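NAD(P)H-flavin oxidoreductase (Agrobacterium tumefaciens str. C58, PDB 2FRE) probably catalyses the NAD(P)H-dependent reduction of flavin or other acceptors, using the flavin mononucleotide it carries, as a two-chain assembly of the nitroreductase family. Local coordinates at residues A25-P30 / I161-D166; P54-Y59 / I92-T97; Y59-S64 / A85-F90. One frame throughout, in Å; residues are numbered along the deposited sequence.

In the fold
From the N terminus the chain passes helix 16-19 and enters the loop 25-30, which contact 1 ties to residues 161-166, where the chain leaves strand 153-162, closing the widest loop of the three. Inside that loop lie helix 33-44 and strand 55-61; the strand pairs with 87-98, first in contact 2 (54-59 with 92-97), then in contact 3 (59-64 with 85-90). Contact 3 is nested inside contact 2, both are nested inside contact 1, and Tyr59 belongs to both inner contacts. Ser29 O probably accepts a hydrogen bond from Ser86 OG, joining contacts 1 and 3, whereas contact 2 lies about 27 Å from contact 1, centre to centre. Contacts 2 and 3 both touch the second subunit.

Contact 1 of 3, residues A25-P30 / I161-D166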
loop_
_atom_site.group_PDB
_atom_site.type_symbol
_atom_site.label_atom_id
_atom_site.label_comp_id
_atom_site.label_asym_id
_atom_site.label_seq_id
_atom_site.Cartn_x
_atom_site.Cartn_y
_atom_site.Cartn_z
ATOM N N ALA A 25 0.610 0.902 22.651
ATOM C CA ALA A 25 1.193 0.304 23.878
ATOM C C ALA A 25 2.117 -0.850 23.508
ATOM O O ALA A 25 1.654 -1.947 23.228
ATOM C CB ALA A 25 0.120 -0.150 24.835
ATOM N N PHE A 26 3.425 -0.583 23.514
ATOM C CA PHE A 26 4.430 -1.572 23.141
ATOM C C PHE A 26 5.263 -1.960 24.352
ATOM O O PHE A 26 5.481 -1.147 25.266
ATOM C CB PHE A 26 5.310 -1.063 21.991
ATOM C CG PHE A 26 4.584 -0.929 20.704
ATOM C CD1 PHE A 26 4.074 -2.047 20.052
ATOM C CD2 PHE A 26 4.368 0.325 20.144
ATOM C CE1 PHE A 26 3.382 -1.912 18.852
ATOM C CE2 PHE A 26 3.668 0.457 18.956
ATOM C CZ PHE A 26 3.188 -0.661 18.304
ATOM N N ASP A 27 5.714 -3.214 24.358
ATOM C CA ASP A 27 6.364 -3.770 25.545
ATOM C C ASP A 27 7.873 -3.536 25.635
ATOM O O ASP A 27 8.486 -3.897 26.636
ATOM C CB ASP A 27 6.017 -5.262 25.706
ATOM C CG ASP A 27 6.762 -6.188 24.736
ATOM O OD1 ASP A 27 7.492 -5.734 23.816
ATOM O OD2 ASP A 27 6.592 -7.420 24.909
ATOM N N GLY A 28 8.469 -2.947 24.598
ATOM C CA GLY A 28 9.885 -2.565 24.641
ATOM C C GLY A 28 10.847 -3.728 24.516
ATOM O O GLY A 28 12.042 -3.555 24.711
ATOM N N SER A 29 10.329 -4.904 24.174
ATOM C CA SER A 29 11.143 -6.120 24.091
ATOM C C SER A 29 11.965 -6.107 22.818
ATOM O O SER A 29 11.606 -5.419 21.867
ATOM C CB SER A 29 10.248 -7.353 24.110
ATOM O OG SER A 29 9.353 -7.341 23.014
ATOM N N PRO A 30 13.068 -6.868 22.786
ATOM C CA PRO A 30 13.807 -7.035 21.528
ATOM C C PRO A 30 13.046 -7.882 20.505
ATOM O O PRO A 30 12.396 -8.849 20.878
ATOM C CB PRO A 30 15.096 -7.750 21.959
ATOM C CG PRO A 30 14.796 -8.381 23.258
ATOM C CD PRO A 30 13.688 -7.606 23.903
ATOM N N ILE A 161 7.317 -0.669 15.226
ATOM C CA ILE A 161 6.888 -2.054 15.273
ATOM C C ILE A 161 7.257 -2.672 16.612
ATOM O O ILE A 161 8.349 -2.449 17.124
ATOM C CB ILE A 161 7.534 -2.918 14.166
ATOM C CG1 ILE A 161 7.684 -2.138 12.851
ATOM C CG2 ILE A 161 6.687 -4.197 13.963
ATOM C CD1 ILE A 161 8.513 -2.876 11.769
ATOM N N GLY A 162 6.339 -3.454 17.173
ATOM C CA GLY A 162 6.575 -4.069 18.464
ATOM C C GLY A 162 5.479 -5.024 18.861
ATOM O O GLY A 162 4.591 -5.372 18.062
ATOM N N THR A 163 5.562 -5.462 20.104
ATOM C CA THR A 163 4.615 -6.393 20.671
ATOM C C THR A 163 3.672 -5.657 21.611
ATOM O O THR A 163 4.115 -4.960 22.531
ATOM C CB THR A 163 5.342 -7.499 21.425
ATOM O OG1 THR A 163 6.194 -8.208 20.509
ATOM C CG2 THR A 163 4.355 -8.462 22.062
ATOM N N LEU A 164 2.376 -5.830 21.364
ATOM C CA LEU A 164 1.327 -5.122 22.073
ATOM C C LEU A 164 1.358 -5.479 23.546
ATOM O O LEU A 164 1.655 -6.615 23.901
ATOM C CB LEU A 164 -0.047 -5.481 21.481
ATOM C CG LEU A 164 -1.303 -4.795 22.053
ATOM C CD1 LEU A 164 -1.277 -3.299 21.851
ATOM C CD2 LEU A 164 -2.579 -5.364 21.432
ATOM N N THR A 165 1.079 -4.498 24.401
ATOM C CA THR A 165 0.916 -4.755 25.827
ATOM C C THR A 165 -0.266 -3.958 26.386
ATOM O O THR A 165 -0.995 -3.322 25.634
ATOM C CB THR A 165 2.211 -4.465 26.619
ATOM O OG1 THR A 165 2.032 -4.880 27.976
ATOM C CG2 THR A 165 2.578 -2.992 26.609
ATOM N N ASP A 166 -0.457 -4.010 27.703
ATOM C CA ASP A 166 -1.618 -3.393 28.337
ATOM C C ASP A 166 -1.590 -1.875 28.182
ATOM O O ASP A 166 -0.536 -1.239 28.341
ATOM C CB ASP A 166 -1.691 -3.765 29.825
ATOM C CG ASP A 166 -2.994 -3.325 30.474
ATOM O OD1 ASP A 166 -4.050 -3.963 30.246
ATOM O OD2 ASP A 166 -2.966 -2.331 31.213
HETATM O O HOH W 1 7.469 -4.033 21.648
HETATM O O HOH W 2 3.862 -7.944 25.800
HETATM O O HOH W 3 8.686 -7.255 20.058
#
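Asp27 and Thr163 meet with CG of the aspartate between its backbone N and carbonyl carbon (chi1 76°) and CG2 of the threonine anti to its own N. The two side chains cross obliquely, with Asp27 OD1 3.7 Å from Thr163 CB. The same OD1 accepts from Ser29 OG at 2.6 Å, on its syn side, and from Ser29 N, which comes from above the carboxylate plane; the two bonds fix the rotation of the group. Two waters carry it on to the other segment, from Asp27 OD1 to Thr163 N and from Asp27 OD2 to Leu164 O; a third joins Ser29 OG to Thr163 OG1. Alongside this polar cluster the backbones form a single bridge at Phe26 and Leu164. Asp27 N binds Thr163 O at 3.0 Å, nearly along the C=O axis, and Thr165 N binds Ala25 O at 2.9 Å, from above the carbonyl plane. Phe26 lays the CD1 side of its ring obliquely on Gly162, CD1 being 3.5 Å from Gly162 C, and Thr165 CG2 touches Phe26 C. Ala25 N is held by Glu178. The Phe26-Leu164 bridge and the waters tie the loop before helix 33-44 to the chain leaving strand 153-162, about 9 Å from a bound FMN at the Phe26 side chain; within this nitroreductase-family loop, the Ser29 N bond shapes residues 27-29 into an Asx turn.

Contact 2 of 3, residues P54-Y59 / I92-T97; sequences PWRFVY and ISRDHT
The guanidinium groups of Arg56 and Arg94 meet edge on: the NH2 of Arg56 and the NH1 of Arg94 each lie near the other group's plane, although the planes are 69° apart. Arg56 NH2 stands 3.2 Å from Arg94 NH1; both are donors, so this is an approach of like charges and not a bond. Another edge of the Arg94 group, in plane, faces His96 CE1, and Arg94 CG rests 3.5 Å above one face of the His96 ring, offset toward the rim. On the side of the sheet occupied by Trp55, the indole carries Pro54 CD over one face. The Arg56 chain bends at chi2 (-71°), and its NH1 returns to Trp55 O at 2.9 Å; this acceptor lies in the guanidinium plane, although the donor stands above the carbonyl plane. That bond, with a weak one to Gln53 O, would offset part of the repulsion, to which Lys198 of the second subunit adds another nearby positive charge. Arg56 and Ile92 point to the same face, where Ile92 CD1 presses tightly on Val58 CG2 at 3.5 Å.

Between the backbones the strands bond through Arg94 N to Pro54 O at 2.9 Å, Arg56 N to Ile92 O at 2.8 Å and Ile92 N to Arg56 O at 2.8 Å. Ser93 OG, on the Trp55 face, is held by Glu156. Pro54 packs on Ser48 and Asp113, which line an FMN pocket. The arrangement is an antiparallel ladder, the N-to-C directions of 55-59 and 92-94 being 144° apart, in the central sheet of the nitroreductase fold; Phe57, Val58 and Tyr59 extend that sheet by parallel pairing with a strand of the second subunit.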
loop_
_atom_site.group_PDB
_atom_site.type_symbol
_atom_site.label_atom_id
_atom_site.label_comp_id
_atom_site.label_asym_id
_atom_site.label_seq_id
_atom_site.Cartn_x
_atom_site.Cartn_y
_atom_site.Cartn_z
ATOM N N PRO A 54 10.781 1.357 -5.907
ATOM C CA PRO A 54 11.327 2.650 -5.473
ATOM C C PRO A 54 11.471 2.829 -3.953
ATOM O O PRO A 54 12.118 3.769 -3.511
ATOM C CB PRO A 54 10.317 3.658 -6.041
ATOM C CG PRO A 54 8.995 2.889 -5.997
ATOM C CD PRO A 54 9.380 1.473 -6.355
ATOM N N TRP A 55 10.880 1.939 -3.176
ATOM C CA TRP A 55 10.996 1.975 -1.713
ATOM C C TRP A 55 12.407 1.712 -1.183
ATOM O O TRP A 55 13.170 0.914 -1.738
ATOM C CB TRP A 55 10.055 0.948 -1.073
ATOM C CG TRP A 55 10.058 -0.379 -1.802
ATOM C CD1 TRP A 55 11.018 -1.343 -1.769
ATOM C CD2 TRP A 55 9.055 -0.839 -2.709
ATOM N NE1 TRP A 55 10.678 -2.374 -2.607
ATOM C CE2 TRP A 55 9.468 -2.091 -3.189
ATOM C CE3 TRP A 55 7.854 -0.297 -3.175
ATOM C CZ2 TRP A 55 8.699 -2.837 -4.074
ATOM C CZ3 TRP A 55 7.106 -1.020 -4.048
ATOM C CH2 TRP A 55 7.534 -2.279 -4.507
ATOM N N ARG A 56 12.728 2.386 -0.082
ATOM C CA ARG A 56 13.880 2.078 0.735
ATOM C C ARG A 56 13.444 2.110 2.201
ATOM O O ARG A 56 12.483 2.806 2.563
ATOM C CB ARG A 56 15.001 3.094 0.519
ATOM C CG ARG A 56 15.430 3.273 -0.918
ATOM C CD ARG A 56 16.183 2.072 -1.465
ATOM N NE ARG A 56 16.743 2.375 -2.777
ATOM C CZ ARG A 56 16.089 2.231 -3.941
ATOM N NH1 ARG A 56 14.843 1.774 -3.994
ATOM N NH2 ARG A 56 16.691 2.548 -5.075
ATOM N N PHE A 57 14.163 1.358 3.035
ATOM C CA PHE A 57 13.894 1.285 4.489
ATOM C C PHE A 57 15.183 1.503 5.287
ATOM O O PHE A 57 16.181 0.792 5.091
ATOM C CB PHE A 57 13.311 -0.070 4.850
ATOM C CG PHE A 57 12.218 -0.500 3.931
ATOM C CD1 PHE A 57 10.953 0.032 4.052
ATOM C CD2 PHE A 57 12.464 -1.422 2.917
ATOM C CE1 PHE A 57 9.946 -0.339 3.188
ATOM C CE2 PHE A 57 11.449 -1.780 2.026
ATOM C CZ PHE A 57 10.193 -1.240 2.176
ATOM N N VAL A 58 15.161 2.474 6.192
ATOM C CA VAL A 58 16.283 2.685 7.109
ATOM C C VAL A 58 15.759 2.377 8.515
ATOM O O VAL A 58 14.803 2.988 8.981
ATOM C CB VAL A 58 16.848 4.104 6.978
ATOM C CG1 VAL A 58 18.061 4.306 7.863
ATOM C CG2 VAL A 58 17.222 4.356 5.506
ATOM N N TYR A 59 16.364 1.387 9.155
ATOM C CA TYR A 59 15.830 0.831 10.387
ATOM C C TYR A 59 16.839 0.738 11.531
ATOM O O TYR A 59 18.057 0.711 11.321
ATOM C CB TYR A 59 15.223 -0.549 10.100
ATOM C CG TYR A 59 16.229 -1.612 9.701
ATOM C CD1 TYR A 59 16.911 -2.353 10.666
ATOM C CD2 TYR A 59 16.507 -1.865 8.361
ATOM C CE1 TYR A 59 17.837 -3.334 10.298
ATOM C CE2 TYR A 59 17.414 -2.830 7.988
ATOM C CZ TYR A 59 18.079 -3.555 8.964
ATOM O OH TYR A 59 18.969 -4.522 8.574
ATOM N N ILE A 92 11.115 5.273 2.832
ATOM C CA ILE A 92 11.649 6.276 1.943
ATOM C C ILE A 92 11.321 5.832 0.533
ATOM O O ILE A 92 11.137 4.638 0.302
ATOM C CB ILE A 92 13.176 6.341 2.140
ATOM C CG1 ILE A 92 13.476 6.880 3.531
ATOM C CG2 ILE A 92 13.872 7.187 1.070
ATOM C CD1 ILE A 92 14.653 6.233 4.120
ATOM N N SER A 93 11.248 6.765 -0.409
ATOM C CA SER A 93 11.107 6.387 -1.825
ATOM C C SER A 93 11.925 7.276 -2.750
ATOM O O SER A 93 12.069 8.474 -2.512
ATOM C CB SER A 93 9.644 6.409 -2.266
ATOM O OG SER A 93 9.133 7.724 -2.257
ATOM N N ARG A 94 12.415 6.671 -3.821
ATOM C CA ARG A 94 13.145 7.388 -4.881
ATOM C C ARG A 94 12.112 8.122 -5.734
ATOM O O ARG A 94 11.224 7.490 -6.285
ATOM C CB ARG A 94 13.950 6.397 -5.724
ATOM C CG ARG A 94 15.019 7.042 -6.597
ATOM C CD ARG A 94 15.807 6.038 -7.424
ATOM N NE ARG A 94 17.182 6.517 -7.613
ATOM C CZ ARG A 94 18.298 5.816 -7.389
ATOM N NH1 ARG A 94 18.263 4.551 -6.991
ATOM N NH2 ARG A 94 19.473 6.395 -7.588
ATOM N N ASP A 95 12.217 9.449 -5.824
ATOM C CA ASP A 95 11.176 10.256 -6.497
ATOM C C ASP A 95 11.376 10.369 -8.009
ATOM O O ASP A 95 10.717 11.165 -8.684
ATOM C CB ASP A 95 11.058 11.652 -5.881
ATOM C CG ASP A 95 12.276 12.535 -6.135
ATOM O OD1 ASP A 95 13.032 12.345 -7.116
ATOM O OD2 ASP A 95 12.463 13.450 -5.325
ATOM N N HIS A 96 12.268 9.549 -8.532
ATOM C CA HIS A 96 12.597 9.586 -9.934
ATOM C C HIS A 96 13.099 8.218 -10.309
ATOM O O HIS A 96 13.434 7.416 -9.447
ATOM C CB HIS A 96 13.724 10.579 -10.149
ATOM C CG HIS A 96 14.937 10.275 -9.324
ATOM N ND1 HIS A 96 16.032 9.611 -9.832
ATOM C CD2 HIS A 96 15.214 10.509 -8.020
ATOM C CE1 HIS A 96 16.935 9.461 -8.879
ATOM N NE2 HIS A 96 16.466 10.004 -7.772
ATOM N N THR A 97 13.179 7.967 -11.599
ATOM C CA THR A 97 13.974 6.854 -12.065
ATOM C C THR A 97 15.299 7.412 -12.577
ATOM O O THR A 97 15.376 8.549 -13.041
ATOM C CB THR A 97 13.252 6.025 -13.143
ATOM O OG1 THR A 97 14.145 5.002 -13.627
ATOM C CG2 THR A 97 12.793 6.908 -14.291
#

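Contact 3 of 3, residues Y59-S64 / A85-F90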
loop_
_atom_site.group_PDB
_atom_site.type_symbol
_atom_site.label_atom_id
_atom_site.label_comp_id
_atom_site.label_asym_id
_atom_site.label_seq_id
_atom_site.Cartn_x
_atom_site.Cartn_y
_atom_site.Cartn_z
ATOM N N TYR A 59 16.364 1.387 9.155
ATOM C CA TYR A 59 15.830 0.831 10.387
ATOM C C TYR A 59 16.839 0.738 11.531
ATOM O O TYR A 59 18.057 0.711 11.321
ATOM C CB TYR A 59 15.223 -0.549 10.100
ATOM C CG TYR A 59 16.229 -1.612 9.701
ATOM C CD1 TYR A 59 16.911 -2.353 10.666
ATOM C CD2 TYR A 59 16.507 -1.865 8.361
ATOM C CE1 TYR A 59 17.837 -3.334 10.298
ATOM C CE2 TYR A 59 17.414 -2.830 7.988
ATOM C CZ TYR A 59 18.079 -3.555 8.964
ATOM O OH TYR A 59 18.969 -4.522 8.574
ATOM N N ALA A 60 16.294 0.668 12.743
ATOM C CA ALA A 60 17.063 0.483 13.970
ATOM C C ALA A 60 16.268 -0.377 14.963
ATOM O O ALA A 60 15.062 -0.183 15.131
ATOM C CB ALA A 60 17.395 1.826 14.583
ATOM N N HIS A 61 16.942 -1.339 15.582
ATOM C CA HIS A 61 16.372 -2.097 16.702
ATOM C C HIS A 61 16.517 -1.324 18.005
ATOM O O HIS A 61 17.417 -0.499 18.172
ATOM C CB HIS A 61 17.079 -3.442 16.860
ATOM C CG HIS A 61 16.703 -4.451 15.822
ATOM N ND1 HIS A 61 15.689 -5.370 16.011
ATOM C CD2 HIS A 61 17.224 -4.706 14.595
ATOM C CE1 HIS A 61 15.591 -6.130 14.935
ATOM N NE2 HIS A 61 16.518 -5.757 14.068
ATOM N N LYS A 62 15.653 -1.649 18.950
ATOM C CA LYS A 62 15.706 -1.084 20.293
ATOM C C LYS A 62 17.099 -1.145 20.953
ATOM O O LYS A 62 17.454 -0.221 21.693
ATOM C CB LYS A 62 14.689 -1.783 21.199
ATOM C CG LYS A 62 14.006 -0.840 22.134
ATOM C CD LYS A 62 14.032 -1.351 23.532
ATOM C CE LYS A 62 13.213 -0.439 24.431
ATOM N NZ LYS A 62 12.124 0.179 23.622
ATOM N N ASP A 63 17.886 -2.194 20.660
ATOM C CA ASP A 63 19.294 -2.330 21.164
ATOM C C ASP A 63 20.394 -1.611 20.367
ATOM O O ASP A 63 21.580 -1.750 20.672
ATOM C CB ASP A 63 19.693 -3.809 21.300
ATOM C CG ASP A 63 19.979 -4.504 19.944
ATOM O OD1 ASP A 63 19.579 -4.007 18.881
ATOM O OD2 ASP A 63 20.599 -5.594 19.953
ATOM N N SER A 64 20.015 -0.840 19.363
ATOM C CA SER A 64 20.963 -0.177 18.495
ATOM C C SER A 64 21.643 1.003 19.184
ATOM O O SER A 64 21.001 1.747 19.911
ATOM C CB SER A 64 20.243 0.375 17.273
ATOM O OG SER A 64 21.155 1.135 16.455
ATOM N N ALA A 85 8.638 0.916 21.379
ATOM C CA ALA A 85 8.521 -0.069 20.327
ATOM C C ALA A 85 9.813 -0.888 20.253
ATOM O O ALA A 85 10.826 -0.529 20.853
ATOM C CB ALA A 85 8.256 0.612 19.003
ATOM N N SER A 86 9.756 -1.986 19.508
ATOM C CA SER A 86 10.890 -2.887 19.359
ATOM C C SER A 86 11.815 -2.477 18.218
ATOM O O SER A 86 13.009 -2.779 18.253
ATOM C CB SER A 86 10.401 -4.320 19.110
ATOM O OG SER A 86 9.828 -4.874 20.262
ATOM N N VAL A 87 11.245 -1.822 17.211
ATOM C CA VAL A 87 11.945 -1.392 16.010
ATOM C C VAL A 87 11.357 -0.051 15.592
ATOM O O VAL A 87 10.148 0.151 15.692
ATOM C CB VAL A 87 11.745 -2.433 14.853
ATOM C CG1 VAL A 87 12.250 -1.896 13.529
ATOM C CG2 VAL A 87 12.413 -3.746 15.184
ATOM N N LEU A 88 12.221 0.864 15.153
ATOM C CA LEU A 88 11.804 2.068 14.463
ATOM C C LEU A 88 12.471 2.072 13.089
ATOM O O LEU A 88 13.638 1.684 12.953
ATOM C CB LEU A 88 12.186 3.328 15.246
ATOM C CG LEU A 88 11.364 3.597 16.509
ATOM C CD1 LEU A 88 12.025 4.625 17.385
ATOM C CD2 LEU A 88 9.995 4.059 16.142
ATOM N N LEU A 89 11.730 2.517 12.075
ATOM C CA LEU A 89 12.281 2.659 10.752
ATOM C C LEU A 89 11.573 3.761 9.973
ATOM O O LEU A 89 10.483 4.190 10.338
ATOM C CB LEU A 89 12.193 1.320 9.993
ATOM C CG LEU A 89 10.807 0.736 9.678
ATOM C CD1 LEU A 89 10.197 1.317 8.404
ATOM C CD2 LEU A 89 10.906 -0.784 9.520
ATOM N N PHE A 90 12.211 4.204 8.899
ATOM C CA PHE A 90 11.627 5.183 8.005
ATOM C C PHE A 90 11.467 4.572 6.617
ATOM O O PHE A 90 12.375 3.911 6.071
ATOM C CB PHE A 90 12.435 6.491 8.027
ATOM C CG PHE A 90 12.484 7.110 9.387
ATOM C CD1 PHE A 90 11.404 7.871 9.860
ATOM C CD2 PHE A 90 13.551 6.867 10.231
ATOM C CE1 PHE A 90 11.422 8.408 11.141
ATOM C CE2 PHE A 90 13.578 7.386 11.519
ATOM C CZ PHE A 90 12.505 8.157 11.984
HETATM O O HOH W 4 14.523 -5.078 18.500
#
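His61 and Val87 stand side by side on one face of the sheet, their side chains pointing the same way. Val87 CG2 lies 3.7 Å from His61 ND1 and comes to the imidazole obliquely. At the ring's edge and in its plane, a water bonded to His61 ND1 at 2.8 Å donates to Ser86 O and so bridges the two segments. Two residues back on the same face, Tyr59 and Leu89 oppose each other through their CB atoms, 3.6 Å apart. Tyr59 CG lies between the backbone N and the carbonyl carbon (chi1 67°), and the phenol beyond it leads away from Leu89, so the contact stays at the root of the side chain. Ala60 and Leu88 face the other way. They form the hydrogen-bonded pair between these two non-hydrogen-bonded ones: Ala60 N reaches Leu88 O at 2.9 Å with a C=O...N angle of 177°, and Leu88 N reaches Ala60 O at 3.0 Å.

The strand runs straight into a type I turn, His61 to Ser64, and Lys62 N binds Ser86 O at 3.0 Å. The Lys62 chain, bent at chi2 and chi4, curls over the start of 85-90: CG passes close to Ala85 O, and NZ returns to the same oxygen at 3.1 Å. NZ also binds Lys83 O, so two backbone carbonyls hold the ammonium.

Ser86 and Val87 form a classic beta bulge opposite Ile161 of strand 153-162, which flanks strand 87-98. Helix 33-44 covers the Tyr59 and His61 face through Leu36, helix 67-72 covers Ala60 and Leu88 with Phe70 and Trp67 respectively, and Glu192 of the second subunit packs on Tyr59 and His61.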